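Local structure of Blo t 1 allergen (Blomia tropicalis, 5JT8) at residues L165-Y170 with R210-D215; E189-M194 with Y223-Y228; F85-G90 with T279-I284; G198-R203 with P216-Q221. The protein is a mite allergen of the papain family of cysteine proteases, probably made with an inhibitory propeptide, and probably hydrolyses proteins once that is removed. All coordinates share one frame; numbering follows the deposited sequence.

How the contacts relate
Contacts 1, 2 and 4 touch one another and are tied together by helices 162-168 and 187-196 and the long loop that follows the latter. Contacts 1 and 2 touch where Leu-165, Cys-168 and Thr-169 pack on Ala-190 and Tyr-193; Leu-199 of contact 4 packs on Leu-165 and, through its backbone O, probably bonds Tyr-223 N of contact 2. All three are partly buried, but contact 1 is covalent and charged, contact 2 mostly apolar, and contact 4 thin and water-bridged. Contact 3 is apart and fully buried, its centre about 8 Å from the centre of the chain, and joins the probable propeptide to a strand of the other half.

Contact 1: L165-Y170 with R210-D215; sequences LVDCTY and RTQWCD. Unlike the reference sequence in segment 210-215: Asp-215 (reference Asn).
Asp-167 and Cys-214 bring their CA atoms to 4.7 Å where the end of helix 162-168 meets the irregular loop 210-215. The tie is a disulfide of the helical half of the papain fold: Cys-168 SG and Cys-214 SG are bonded at 2.0 Å, with a chi3 of 98°. Beside this link Asp-167 points its carboxylate at the loop. Its OD1 takes a nearly straight bond from Gln-212 N at 2.7 Å (N-H...O 163°), the donor lying well above the carboxylate plane, and Gln-163 NE2 adds a weak bond to the same oxygen. OD2 is held by Tyr-205 OH, so both oxygens of this buried acid have partners, an arrangement consistent with a charged carboxylate. Water 1 bridges the two backbones, donating to Asp-167 O and Gln-212 O and accepting from Cys-214 N at 2.7 Å. Nearer the other end of the loop, Val-166 lays CG1 against the backbone at Thr-211 CA, 4.0 Å off, while Thr-211 OG1 is bonded to the backbone N of Cys-182, a residue of the Cys-134 to Cys-182 disulfide. The methyl of Thr-211 turns instead to the aromatic ring of Tyr-170, in a CH-pi contact with the two side chains crossing at about a right angle: CG2 sits 3.9 Å from the ring centroid and only 6° off its normal, directly over the face.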
loop_
_atom_site.group_PDB
_atom_site.type_symbol
_atom_site.label_atom_id
_atom_site.label_comp_id
_atom_site.label_asym_id
_atom_site.label_seq_id
_atom_site.Cartn_x
_atom_site.Cartn_y
_atom_site.Cartn_z
ATOM N N LEU A 165 -9.061 -11.982 3.007
ATOM C CA LEU A 165 -9.624 -10.832 2.310
ATOM C C LEU A 165 -9.653 -11.093 0.800
ATOM O O LEU A 165 -10.665 -10.855 0.129
ATOM C CB LEU A 165 -8.829 -9.564 2.612
ATOM C CG LEU A 165 -9.058 -8.915 3.976
ATOM C CD1 LEU A 165 -8.107 -7.751 4.189
ATOM C CD2 LEU A 165 -10.537 -8.475 4.150
ATOM N N VAL A 166 -8.542 -11.599 0.281
ATOM C CA VAL A 166 -8.393 -11.840 -1.146
ATOM C C VAL A 166 -9.476 -12.779 -1.663
ATOM O O VAL A 166 -10.056 -12.555 -2.730
ATOM C CB VAL A 166 -7.002 -12.407 -1.453
ATOM C CG1 VAL A 166 -6.939 -12.992 -2.860
ATOM C CG2 VAL A 166 -5.938 -11.322 -1.256
ATOM N N ASP A 167 -9.789 -13.803 -0.879
ATOM C CA ASP A 167 -10.709 -14.822 -1.343
ATOM C C ASP A 167 -12.159 -14.544 -1.018
ATOM O O ASP A 167 -13.042 -14.886 -1.792
ATOM C CB ASP A 167 -10.311 -16.162 -0.758
ATOM C CG ASP A 167 -8.936 -16.575 -1.198
ATOM O OD1 ASP A 167 -8.456 -16.036 -2.218
ATOM O OD2 ASP A 167 -8.336 -17.425 -0.519
ATOM N N CYS A 168 -12.408 -13.924 0.123
ATOM C CA CYS A 168 -13.759 -13.907 0.628
ATOM C C CYS A 168 -14.460 -12.583 0.359
ATOM O O CYS A 168 -15.654 -12.459 0.623
ATOM C CB CYS A 168 -13.757 -14.248 2.113
ATOM S SG CYS A 168 -13.004 -15.875 2.437
ATOM N N THR A 169 -13.722 -11.610 -0.177
ATOM C CA THR A 169 -14.337 -10.391 -0.712
ATOM C C THR A 169 -14.338 -10.457 -2.232
ATOM O O THR A 169 -14.736 -9.501 -2.908
ATOM C CB THR A 169 -13.611 -9.081 -0.263
ATOM O OG1 THR A 169 -12.308 -9.017 -0.851
ATOM C CG2 THR A 169 -13.478 -9.017 1.231
ATOM N N TYR A 170 -13.902 -11.601 -2.756
ATOM C CA TYR A 170 -13.890 -11.853 -4.191
ATOM C C TYR A 170 -15.306 -11.808 -4.770
ATOM O O TYR A 170 -16.163 -12.615 -4.394
ATOM C CB TYR A 170 -13.246 -13.215 -4.480
ATOM C CG TYR A 170 -12.905 -13.444 -5.938
ATOM C CD1 TYR A 170 -12.323 -12.443 -6.700
ATOM C CD2 TYR A 170 -13.144 -14.663 -6.540
ATOM C CE1 TYR A 170 -12.000 -12.653 -8.028
ATOM C CE2 TYR A 170 -12.820 -14.883 -7.862
ATOM C CZ TYR A 170 -12.248 -13.877 -8.604
ATOM O OH TYR A 170 -11.927 -14.100 -9.931
ATOM N N ARG A 210 -2.271 -15.616 -4.273
ATOM C CA ARG A 210 -3.103 -16.058 -5.377
ATOM C C ARG A 210 -4.561 -16.046 -4.953
ATOM O O ARG A 210 -4.884 -16.176 -3.774
ATOM C CB ARG A 210 -2.695 -17.453 -5.850
ATOM C CG ARG A 210 -3.032 -18.561 -4.877
ATOM C CD ARG A 210 -2.182 -19.785 -5.157
ATOM N NE ARG A 210 -2.441 -20.873 -4.216
ATOM C CZ ARG A 210 -1.648 -21.932 -4.073
ATOM N NH1 ARG A 210 -0.547 -22.038 -4.812
ATOM N NH2 ARG A 210 -1.955 -22.881 -3.194
ATOM N N THR A 211 -5.450 -15.885 -5.919
ATOM C CA THR A 211 -6.876 -15.930 -5.634
ATOM C C THR A 211 -7.340 -17.367 -5.433
ATOM O O THR A 211 -7.166 -18.213 -6.312
ATOM C CB THR A 211 -7.677 -15.256 -6.759
ATOM O OG1 THR A 211 -7.195 -13.917 -6.917
ATOM C CG2 THR A 211 -9.157 -15.207 -6.412
ATOM N N GLN A 212 -7.899 -17.648 -4.264
ATOM C CA GLN A 212 -8.392 -18.988 -3.965
ATOM C C GLN A 212 -9.882 -18.961 -3.729
ATOM O O GLN A 212 -10.485 -17.889 -3.674
ATOM C CB GLN A 212 -7.703 -19.571 -2.733
ATOM C CG GLN A 212 -6.190 -19.578 -2.810
ATOM C CD GLN A 212 -5.542 -19.844 -1.465
ATOM O OE1 GLN A 212 -6.078 -19.486 -0.412
ATOM N NE2 GLN A 212 -4.386 -20.471 -1.496
ATOM N N TRP A 213 -10.464 -20.143 -3.574
ATOM C CA TRP A 213 -11.833 -20.260 -3.107
ATOM C C TRP A 213 -11.914 -19.936 -1.622
ATOM O O TRP A 213 -11.155 -20.482 -0.815
ATOM C CB TRP A 213 -12.378 -21.661 -3.367
ATOM C CG TRP A 213 -13.147 -21.761 -4.630
ATOM C CD1 TRP A 213 -12.654 -22.074 -5.859
ATOM C CD2 TRP A 213 -14.557 -21.543 -4.804
ATOM N NE1 TRP A 213 -13.662 -22.067 -6.789
ATOM C CE2 TRP A 213 -14.841 -21.749 -6.168
ATOM C CE3 TRP A 213 -15.603 -21.202 -3.941
ATOM C CZ2 TRP A 213 -16.132 -21.631 -6.689
ATOM C CZ3 TRP A 213 -16.883 -21.080 -4.459
ATOM C CH2 TRP A 213 -17.135 -21.298 -5.820
ATOM N N CYS A 214 -12.839 -19.046 -1.275
ATOM C CA CYS A 214 -13.007 -18.609 0.103
ATOM C C CYS A 214 -13.345 -19.782 1.009
ATOM O O CYS A 214 -14.229 -20.597 0.720
ATOM C CB CYS A 214 -14.096 -17.537 0.207
ATOM S SG CYS A 214 -14.557 -17.083 1.897
ATOM N N ASP A 215 -12.603 -19.885 2.097
ATOM C CA ASP A 215 -12.962 -20.809 3.141
ATOM C C ASP A 215 -13.595 -19.980 4.245
ATOM O O ASP A 215 -12.916 -19.198 4.895
ATOM C CB ASP A 215 -11.743 -21.587 3.641
ATOM C CG ASP A 215 -12.104 -22.631 4.691
ATOM O OD1 ASP A 215 -13.204 -22.532 5.277
ATOM O OD2 ASP A 215 -11.286 -23.544 4.941
HETATM O O HOH W 1 -13.311 -17.091 -3.128
#

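Contact 2: E189-M194 with Y223-Y228; sequences EAFKYM and YHVSGY
Phe-191 and Tyr-228 make one half of this contact, their side chains set obliquely. The tyrosine does not stack on the phenyl ring; its CD1 comes to 3.5 Å from Phe-191 CB, and its CB lies 4.1 Å from Phe-191 CD2. A chi1 of 63° puts Tyr-228 CG between its own backbone N and carbonyl carbon, 3.8 Å from Phe-191 CB. Further out, CE1 comes near Lys-192 N, and OH ends 3.7 Å from Lys-192 CE. The lysine chain is bent at chi3, and its NZ forms a salt bridge with Glu-189 OE1, 2.6 Å away, on the syn lone pair. At the other end Val-225 and Met-194 also meet at a slant, with Val-225 CG2 4.0 Å from Met-194 CB and CG1 near the sulfur. Here the polar part is modest. Met-194 O accepts weak bonds from Val-225 N at 3.4 Å and from His-224 ND1 at 3.1 Å; ND1 is hydrogen-bonded chiefly to Ile-195 O. In the papain fold this places the later turns of helix 187-196 against the chain entering strand 227-230, where Ser-226 and Gly-227 form a classic bulge opposite Thr-332 of strand 329-332. The helix also packs on helix 139-154 through Ala-142 and Ala-146, and on helix 162-168 through Leu-165.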
loop_
_atom_site.group_PDB
_atom_site.type_symbol
_atom_site.label_atom_id
_atom_site.label_comp_id
_atom_site.label_asym_id
_atom_site.label_seq_id
_atom_site.Cartn_x
_atom_site.Cartn_y
_atom_site.Cartn_z
ATOM N N GLU A 189 -13.805 -1.972 0.933
ATOM C CA GLU A 189 -14.487 -3.240 0.883
ATOM C C GLU A 189 -13.881 -4.198 1.894
ATOM O O GLU A 189 -14.602 -4.970 2.521
ATOM C CB GLU A 189 -14.425 -3.810 -0.517
ATOM C CG GLU A 189 -15.315 -3.074 -1.538
ATOM C CD GLU A 189 -16.813 -3.223 -1.268
ATOM O OE1 GLU A 189 -17.359 -2.425 -0.483
ATOM O OE2 GLU A 189 -17.453 -4.134 -1.842
ATOM N N ALA A 190 -12.563 -4.118 2.078
ATOM C CA ALA A 190 -11.884 -4.966 3.049
ATOM C C ALA A 190 -12.331 -4.656 4.480
ATOM O O ALA A 190 -12.599 -5.568 5.263
ATOM C CB ALA A 190 -10.359 -4.810 2.911
ATOM N N PHE A 191 -12.393 -3.365 4.827
ATOM C CA PHE A 191 -12.874 -2.962 6.145
ATOM C C PHE A 191 -14.309 -3.408 6.351
ATOM O O PHE A 191 -14.673 -3.834 7.439
ATOM C CB PHE A 191 -12.783 -1.449 6.324
ATOM C CG PHE A 191 -11.394 -0.951 6.512
ATOM C CD1 PHE A 191 -10.551 -1.547 7.450
ATOM C CD2 PHE A 191 -10.914 0.087 5.736
ATOM C CE1 PHE A 191 -9.262 -1.096 7.617
ATOM C CE2 PHE A 191 -9.621 0.554 5.897
ATOM C CZ PHE A 191 -8.791 -0.031 6.839
ATOM N N LYS A 192 -15.124 -3.286 5.299
ATOM C CA LYS A 192 -16.511 -3.760 5.335
ATOM C C LYS A 192 -16.556 -5.227 5.781
ATOM O O LYS A 192 -17.383 -5.630 6.604
ATOM C CB LYS A 192 -17.163 -3.593 3.959
ATOM C CG LYS A 192 -18.571 -4.147 3.837
ATOM C CD LYS A 192 -19.129 -3.976 2.415
ATOM C CE LYS A 192 -19.276 -2.500 2.054
ATOM N NZ LYS A 192 -19.671 -2.321 0.624
ATOM N N TYR A 193 -15.655 -6.025 5.225
ATOM C CA TYR A 193 -15.574 -7.431 5.559
ATOM C C TYR A 193 -15.130 -7.594 7.017
ATOM O O TYR A 193 -15.590 -8.478 7.733
ATOM C CB TYR A 193 -14.615 -8.136 4.606
ATOM C CG TYR A 193 -14.532 -9.615 4.830
ATOM C CD1 TYR A 193 -13.630 -10.141 5.749
ATOM C CD2 TYR A 193 -15.355 -10.494 4.123
ATOM C CE1 TYR A 193 -13.555 -11.493 5.975
ATOM C CE2 TYR A 193 -15.283 -11.859 4.334
ATOM C CZ TYR A 193 -14.375 -12.353 5.256
ATOM O OH TYR A 193 -14.286 -13.702 5.476
ATOM N N MET A 194 -14.253 -6.710 7.456
ATOM C CA MET A 194 -13.762 -6.754 8.823
ATOM C C MET A 194 -14.867 -6.418 9.826
ATOM O O MET A 194 -14.856 -6.895 10.954
ATOM C CB MET A 194 -12.582 -5.799 8.973
ATOM C CG MET A 194 -11.307 -6.357 8.384
ATOM S SD MET A 194 -9.920 -5.376 8.956
ATOM C CE MET A 194 -9.017 -5.177 7.422
ATOM N N TYR A 223 -10.990 -10.976 14.278
ATOM C CA TYR A 223 -10.761 -9.591 14.658
ATOM C C TYR A 223 -11.556 -8.662 13.751
ATOM O O TYR A 223 -11.464 -8.746 12.528
ATOM C CB TYR A 223 -9.266 -9.282 14.605
ATOM C CG TYR A 223 -8.522 -10.119 15.605
ATOM C CD1 TYR A 223 -8.143 -11.424 15.306
ATOM C CD2 TYR A 223 -8.250 -9.628 16.876
ATOM C CE1 TYR A 223 -7.481 -12.211 16.244
ATOM C CE2 TYR A 223 -7.584 -10.403 17.818
ATOM C CZ TYR A 223 -7.206 -11.692 17.501
ATOM O OH TYR A 223 -6.554 -12.459 18.441
ATOM N N HIS A 224 -12.338 -7.784 14.358
ATOM C CA HIS A 224 -13.187 -6.876 13.605
ATOM C C HIS A 224 -12.685 -5.455 13.699
ATOM O O HIS A 224 -11.824 -5.150 14.506
ATOM C CB HIS A 224 -14.622 -6.919 14.132
ATOM C CG HIS A 224 -15.242 -8.278 14.095
ATOM N ND1 HIS A 224 -16.132 -8.662 13.113
ATOM C CD2 HIS A 224 -15.104 -9.346 14.918
ATOM C CE1 HIS A 224 -16.517 -9.907 13.336
ATOM N NE2 HIS A 224 -15.911 -10.343 14.425
ATOM N N VAL A 225 -13.248 -4.590 12.869
ATOM C CA VAL A 225 -13.305 -3.167 13.173
ATOM C C VAL A 225 -14.809 -2.867 13.272
ATOM O O VAL A 225 -15.614 -3.717 12.937
ATOM C CB VAL A 225 -12.624 -2.300 12.104
ATOM C CG1 VAL A 225 -11.187 -2.787 11.831
ATOM C CG2 VAL A 225 -13.437 -2.313 10.809
ATOM N N SER A 226 -15.198 -1.692 13.738
ATOM C CA SER A 226 -16.621 -1.391 13.839
ATOM C C SER A 226 -17.091 -0.412 12.767
ATOM O O SER A 226 -18.292 -0.241 12.550
ATOM C CB SER A 226 -16.932 -0.802 15.195
ATOM O OG SER A 226 -16.534 0.556 15.203
ATOM N N GLY A 227 -16.145 0.263 12.121
ATOM C CA GLY A 227 -16.503 1.251 11.119
ATOM C C GLY A 227 -15.287 1.784 10.395
ATOM O O GLY A 227 -14.138 1.520 10.776
ATOM N N TYR A 228 -15.541 2.529 9.327
ATOM C CA TYR A 228 -14.476 3.166 8.572
ATOM C C TYR A 228 -15.045 4.374 7.845
ATOM O O TYR A 228 -16.251 4.457 7.618
ATOM C CB TYR A 228 -13.855 2.187 7.579
ATOM C CG TYR A 228 -14.823 1.708 6.523
ATOM C CD1 TYR A 228 -15.638 0.609 6.753
ATOM C CD2 TYR A 228 -14.925 2.356 5.293
ATOM C CE1 TYR A 228 -16.518 0.159 5.781
ATOM C CE2 TYR A 228 -15.815 1.914 4.319
ATOM C CZ TYR A 228 -16.602 0.826 4.567
ATOM O OH TYR A 228 -17.474 0.384 3.596
#

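Contact 3: F85-G90 with T279-I284; sequences FHLSGG and TDHAVI
Next to the probable active-site histidine of this papain-family protein, His-281, the end of helix 80-88, probably part of the propeptide, touches the chain entering strand 281-291 through Leu-87 and Ser-88. Between the two segments the one hydrogen bond is that of Ser-88 OG, which donates to Asp-280 O at 2.6 Å, approaching from above the carbonyl plane, 47° out of it. Leu-87 supplies the apolar part, with CB 3.4 Å from the same Asp-280 O, CD1 near Asp-280 OD1, and CD2 obliquely against the imidazole, 4.0 Å from His-281 ND1. Cys-137, oxidised to S-hydroxycysteine, is probably the catalytic cysteine. The Asp-280 carboxylate is satisfied elsewhere: OD2 is bonded to Ser-257 OG and to Ser-84 OG, an additional bond from earlier in the same helix. Asp-280 and His-281 also form a classic beta bulge opposite Met-254. With NE2 bonded to Asn-301 OD1 and the ring stacked on Trp-303, His-281 has the surroundings of the histidine in the Cys-His-Asn site of papain-like enzymes, consistent with a propeptide covering the site, as in their zymogens.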
loop_
_atom_site.group_PDB
_atom_site.type_symbol
_atom_site.label_atom_id
_atom_site.label_comp_id
_atom_site.label_asym_id
_atom_site.label_seq_id
_atom_site.Cartn_x
_atom_site.Cartn_y
_atom_site.Cartn_z
ATOM N N PHE A 85 -0.410 -3.183 -14.142
ATOM C CA PHE A 85 -1.385 -4.261 -14.275
ATOM C C PHE A 85 -1.213 -5.309 -13.168
ATOM O O PHE A 85 -2.195 -5.783 -12.596
ATOM C CB PHE A 85 -1.280 -4.925 -15.654
ATOM C CG PHE A 85 -2.426 -5.851 -15.961
ATOM C CD1 PHE A 85 -3.626 -5.353 -16.445
ATOM C CD2 PHE A 85 -2.314 -7.215 -15.748
ATOM C CE1 PHE A 85 -4.694 -6.208 -16.727
ATOM C CE2 PHE A 85 -3.373 -8.070 -16.028
ATOM C CZ PHE A 85 -4.563 -7.567 -16.513
ATOM N N HIS A 86 0.035 -5.669 -12.873
ATOM C CA HIS A 86 0.335 -6.557 -11.755
ATOM C C HIS A 86 -0.287 -6.061 -10.434
ATOM O O HIS A 86 -0.806 -6.852 -9.647
ATOM C CB HIS A 86 1.849 -6.702 -11.592
ATOM C CG HIS A 86 2.263 -7.924 -10.834
ATOM N ND1 HIS A 86 1.586 -9.121 -10.925
ATOM C CD2 HIS A 86 3.293 -8.138 -9.981
ATOM C CE1 HIS A 86 2.181 -10.020 -10.162
ATOM N NE2 HIS A 86 3.220 -9.450 -9.579
ATOM N N LEU A 87 -0.231 -4.753 -10.193
ATOM C CA LEU A 87 -0.796 -4.182 -8.977
ATOM C C LEU A 87 -2.324 -4.191 -8.971
ATOM O O LEU A 87 -2.934 -4.636 -8.005
ATOM C CB LEU A 87 -0.290 -2.751 -8.778
ATOM C CG LEU A 87 1.213 -2.676 -8.494
ATOM C CD1 LEU A 87 1.698 -1.226 -8.458
ATOM C CD2 LEU A 87 1.541 -3.417 -7.194
ATOM N N SER A 88 -2.948 -3.699 -10.039
ATOM C CA SER A 88 -4.399 -3.516 -10.018
ATOM C C SER A 88 -5.122 -3.878 -11.310
ATOM O O SER A 88 -6.162 -3.290 -11.612
ATOM C CB SER A 88 -4.734 -2.070 -9.652
ATOM O OG SER A 88 -4.274 -1.774 -8.339
ATOM N N GLY A 89 -4.581 -4.841 -12.056
ATOM C CA GLY A 89 -5.235 -5.416 -13.228
ATOM C C GLY A 89 -5.974 -4.460 -14.144
ATOM O O GLY A 89 -6.940 -4.848 -14.807
ATOM N N GLY A 90 -5.515 -3.211 -14.174
ATOM C CA GLY A 90 -6.171 -2.151 -14.920
ATOM C C GLY A 90 -7.666 -2.038 -14.673
ATOM O O GLY A 90 -8.426 -1.747 -15.592
ATOM N N THR A 279 -4.179 6.265 -9.986
ATOM C CA THR A 279 -3.879 5.488 -8.810
ATOM C C THR A 279 -3.948 3.985 -9.154
ATOM O O THR A 279 -4.827 3.554 -9.908
ATOM C CB THR A 279 -4.858 5.861 -7.704
ATOM O OG1 THR A 279 -6.100 6.194 -8.323
ATOM C CG2 THR A 279 -4.374 7.112 -6.949
ATOM N N ASP A 280 -3.011 3.197 -8.631
ATOM C CA ASP A 280 -3.043 1.743 -8.827
ATOM C C ASP A 280 -2.446 0.972 -7.655
ATOM O O ASP A 280 -2.251 -0.234 -7.735
ATOM C CB ASP A 280 -2.319 1.332 -10.122
ATOM C CG ASP A 280 -0.858 1.777 -10.164
ATOM O OD1 ASP A 280 -0.346 2.337 -9.170
ATOM O OD2 ASP A 280 -0.214 1.553 -11.213
ATOM N N HIS A 281 -2.165 1.657 -6.559
ATOM C CA HIS A 281 -1.539 0.986 -5.429
ATOM C C HIS A 281 -2.074 1.520 -4.119
ATOM O O HIS A 281 -2.157 2.731 -3.937
ATOM C CB HIS A 281 -0.034 1.171 -5.504
ATOM C CG HIS A 281 0.735 0.369 -4.503
ATOM N ND1 HIS A 281 0.454 -0.950 -4.225
ATOM C CD2 HIS A 281 1.813 0.693 -3.749
ATOM C CE1 HIS A 281 1.308 -1.397 -3.323
ATOM N NE2 HIS A 281 2.147 -0.423 -3.023
ATOM N N ALA A 282 -2.435 0.617 -3.212
ATOM C CA ALA A 282 -2.867 1.002 -1.867
ATOM C C ALA A 282 -1.731 0.836 -0.869
ATOM O O ALA A 282 -1.063 -0.182 -0.874
ATOM C CB ALA A 282 -4.056 0.176 -1.425
ATOM N N VAL A 283 -1.525 1.837 -0.016
ATOM C CA VAL A 283 -0.527 1.744 1.056
ATOM C C VAL A 283 -1.069 2.450 2.296
ATOM O O VAL A 283 -2.239 2.828 2.320
ATOM C CB VAL A 283 0.823 2.360 0.659
ATOM C CG1 VAL A 283 1.475 1.568 -0.479
ATOM C CG2 VAL A 283 0.655 3.847 0.270
ATOM N N ILE A 284 -0.215 2.649 3.295
ATOM C CA ILE A 284 -0.614 3.234 4.575
ATOM C C ILE A 284 0.244 4.446 4.934
ATOM O O ILE A 284 1.468 4.393 4.829
ATOM C CB ILE A 284 -0.498 2.174 5.719
ATOM C CG1 ILE A 284 -1.439 0.984 5.448
ATOM C CG2 ILE A 284 -0.773 2.781 7.086
ATOM C CD1 ILE A 284 -1.129 -0.235 6.340
#

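Contact 4: G198-R203 with P216-Q221; sequences GLVEER and PDVEGQ. Unlike the reference sequence in segment 198-203: Arg-203 (reference Glu).
Val-200 is the side chain that reaches from segment 198-203 to the loop 216-221. Its CB lies 3.8 Å from Gln-221 O, an oxygen that also receives a CA-H...O contact from Val-200 CA at 3.4 Å, with an angle of 161° at the hydrogen. From CB the two methyls part. CG1, anti to the carbonyl carbon, rests among backbone oxygens, 3.8 Å from Gln-221 O and 3.9 Å from Glu-219 O, with Gly-220 O scarcely farther. CG2, between the backbone N and carbonyl carbon, meets the tip of Val-218, CG1, at 4.1 Å, the two valines slanting past one another. Both segments belong to the long irregular loop that leads from helix 187-196 to strand 227-230 in the helical half of the papain fold, and no direct hydrogen bond joins them. At the phi/psi of Gly-220 (122°/158°) a CB would jam against the preceding carbonyl oxygen. Arg-222 bonds Gly-198 O with NH1 and, weakly, Val-218 O with NH2. Water 2 links the two backbones: it accepts from Glu-201 N at 2.7 Å and lies 2.8 Å from Gln-221 O, while Glu-201 OE1 forms a salt bridge with Arg-203 NH1.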
loop_
_atom_site.group_PDB
_atom_site.type_symbol
_atom_site.label_atom_id
_atom_site.label_comp_id
_atom_site.label_asym_id
_atom_site.label_seq_id
_atom_site.Cartn_x
_atom_site.Cartn_y
_atom_site.Cartn_z
ATOM N N GLY A 198 -15.243 -10.181 10.152
ATOM C CA GLY A 198 -13.970 -10.218 10.854
ATOM C C GLY A 198 -12.945 -11.113 10.176
ATOM O O GLY A 198 -13.298 -11.976 9.384
ATOM N N LEU A 199 -11.666 -10.904 10.488
ATOM C CA LEU A 199 -10.588 -11.710 9.913
ATOM C C LEU A 199 -9.940 -12.608 10.951
ATOM O O LEU A 199 -9.737 -12.188 12.087
ATOM C CB LEU A 199 -9.510 -10.820 9.290
ATOM C CG LEU A 199 -9.880 -10.024 8.047
ATOM C CD1 LEU A 199 -8.785 -8.980 7.755
ATOM C CD2 LEU A 199 -10.086 -10.965 6.867
ATOM N N VAL A 200 -9.613 -13.841 10.568
ATOM C CA VAL A 200 -8.821 -14.698 11.442
ATOM C C VAL A 200 -7.356 -14.317 11.259
ATOM O O VAL A 200 -7.007 -13.572 10.338
ATOM C CB VAL A 200 -9.005 -16.209 11.152
ATOM C CG1 VAL A 200 -10.448 -16.639 11.392
ATOM C CG2 VAL A 200 -8.538 -16.552 9.740
ATOM N N GLU A 201 -6.497 -14.837 12.126
ATOM C CA GLU A 201 -5.069 -14.565 12.006
ATOM C C GLU A 201 -4.437 -15.323 10.849
ATOM O O GLU A 201 -4.953 -16.358 10.392
ATOM C CB GLU A 201 -4.340 -14.927 13.295
ATOM C CG GLU A 201 -4.476 -13.914 14.419
ATOM C CD GLU A 201 -4.085 -14.532 15.751
ATOM O OE1 GLU A 201 -4.836 -15.415 16.230
ATOM O OE2 GLU A 201 -3.021 -14.159 16.296
ATOM N N GLU A 202 -3.309 -14.786 10.398
ATOM C CA GLU A 202 -2.462 -15.403 9.389
ATOM C C GLU A 202 -2.263 -16.916 9.559
ATOM O O GLU A 202 -2.347 -17.666 8.584
ATOM C CB GLU A 202 -1.098 -14.692 9.385
ATOM C CG GLU A 202 -0.099 -15.271 8.416
ATOM C CD GLU A 202 -0.476 -15.017 6.972
ATOM O OE1 GLU A 202 -1.294 -14.113 6.727
ATOM O OE2 GLU A 202 0.053 -15.717 6.087
ATOM N N ARG A 203 -2.013 -17.361 10.792
ATOM C CA ARG A 203 -1.806 -18.784 11.091
ATOM C C ARG A 203 -2.910 -19.680 10.552
ATOM O O ARG A 203 -2.668 -20.814 10.151
ATOM C CB ARG A 203 -1.734 -19.037 12.602
ATOM C CG ARG A 203 -0.576 -18.440 13.373
ATOM C CD ARG A 203 -0.976 -18.347 14.848
ATOM N NE ARG A 203 -1.712 -19.548 15.258
ATOM C CZ ARG A 203 -2.794 -19.557 16.035
ATOM N NH1 ARG A 203 -3.286 -18.421 16.516
ATOM N NH2 ARG A 203 -3.380 -20.713 16.334
ATOM N N PRO A 216 -14.912 -20.144 4.441
ATOM C CA PRO A 216 -15.629 -19.460 5.521
ATOM C C PRO A 216 -15.729 -20.298 6.814
ATOM O O PRO A 216 -16.039 -19.739 7.865
ATOM C CB PRO A 216 -17.007 -19.228 4.903
ATOM C CG PRO A 216 -17.212 -20.496 4.048
ATOM C CD PRO A 216 -15.827 -20.891 3.551
ATOM N N ASP A 217 -15.484 -21.608 6.749
ATOM C CA ASP A 217 -15.493 -22.414 7.977
ATOM C C ASP A 217 -14.083 -22.535 8.549
ATOM O O ASP A 217 -13.683 -23.591 9.054
ATOM C CB ASP A 217 -16.097 -23.818 7.766
ATOM C CG ASP A 217 -15.300 -24.681 6.801
ATOM O OD1 ASP A 217 -15.041 -24.249 5.665
ATOM O OD2 ASP A 217 -14.907 -25.798 7.195
ATOM N N VAL A 218 -13.328 -21.445 8.456
ATOM C CA VAL A 218 -12.071 -21.338 9.175
ATOM C C VAL A 218 -12.392 -20.893 10.580
ATOM O O VAL A 218 -13.037 -19.863 10.767
ATOM C CB VAL A 218 -11.103 -20.320 8.547
ATOM C CG1 VAL A 218 -9.727 -20.451 9.186
ATOM C CG2 VAL A 218 -11.014 -20.520 7.058
ATOM N N GLU A 219 -11.954 -21.647 11.578
ATOM C CA GLU A 219 -12.140 -21.157 12.926
ATOM C C GLU A 219 -10.852 -20.469 13.373
ATOM O O GLU A 219 -9.887 -20.339 12.608
ATOM C CB GLU A 219 -12.556 -22.272 13.896
ATOM C CG GLU A 219 -13.415 -21.724 15.052
ATOM C CD GLU A 219 -13.769 -22.759 16.092
ATOM O OE1 GLU A 219 -13.081 -23.796 16.148
ATOM O OE2 GLU A 219 -14.735 -22.531 16.856
ATOM N N GLY A 220 -10.848 -20.015 14.612
ATOM C CA GLY A 220 -9.786 -19.167 15.091
ATOM C C GLY A 220 -10.509 -17.927 15.523
ATOM O O GLY A 220 -11.632 -17.678 15.085
ATOM N N GLN A 221 -9.893 -17.154 16.398
ATOM C CA GLN A 221 -10.509 -15.917 16.821
ATOM C C GLN A 221 -10.632 -14.978 15.618
ATOM O O GLN A 221 -9.798 -15.014 14.710
ATOM C CB GLN A 221 -9.692 -15.282 17.936
ATOM C CG GLN A 221 -10.340 -14.058 18.524
ATOM C CD GLN A 221 -10.008 -13.904 19.977
ATOM O OE1 GLN A 221 -9.628 -14.872 20.641
ATOM N NE2 GLN A 221 -10.151 -12.687 20.492
HETATM O O HOH W 2 -7.335 -16.183 14.251
#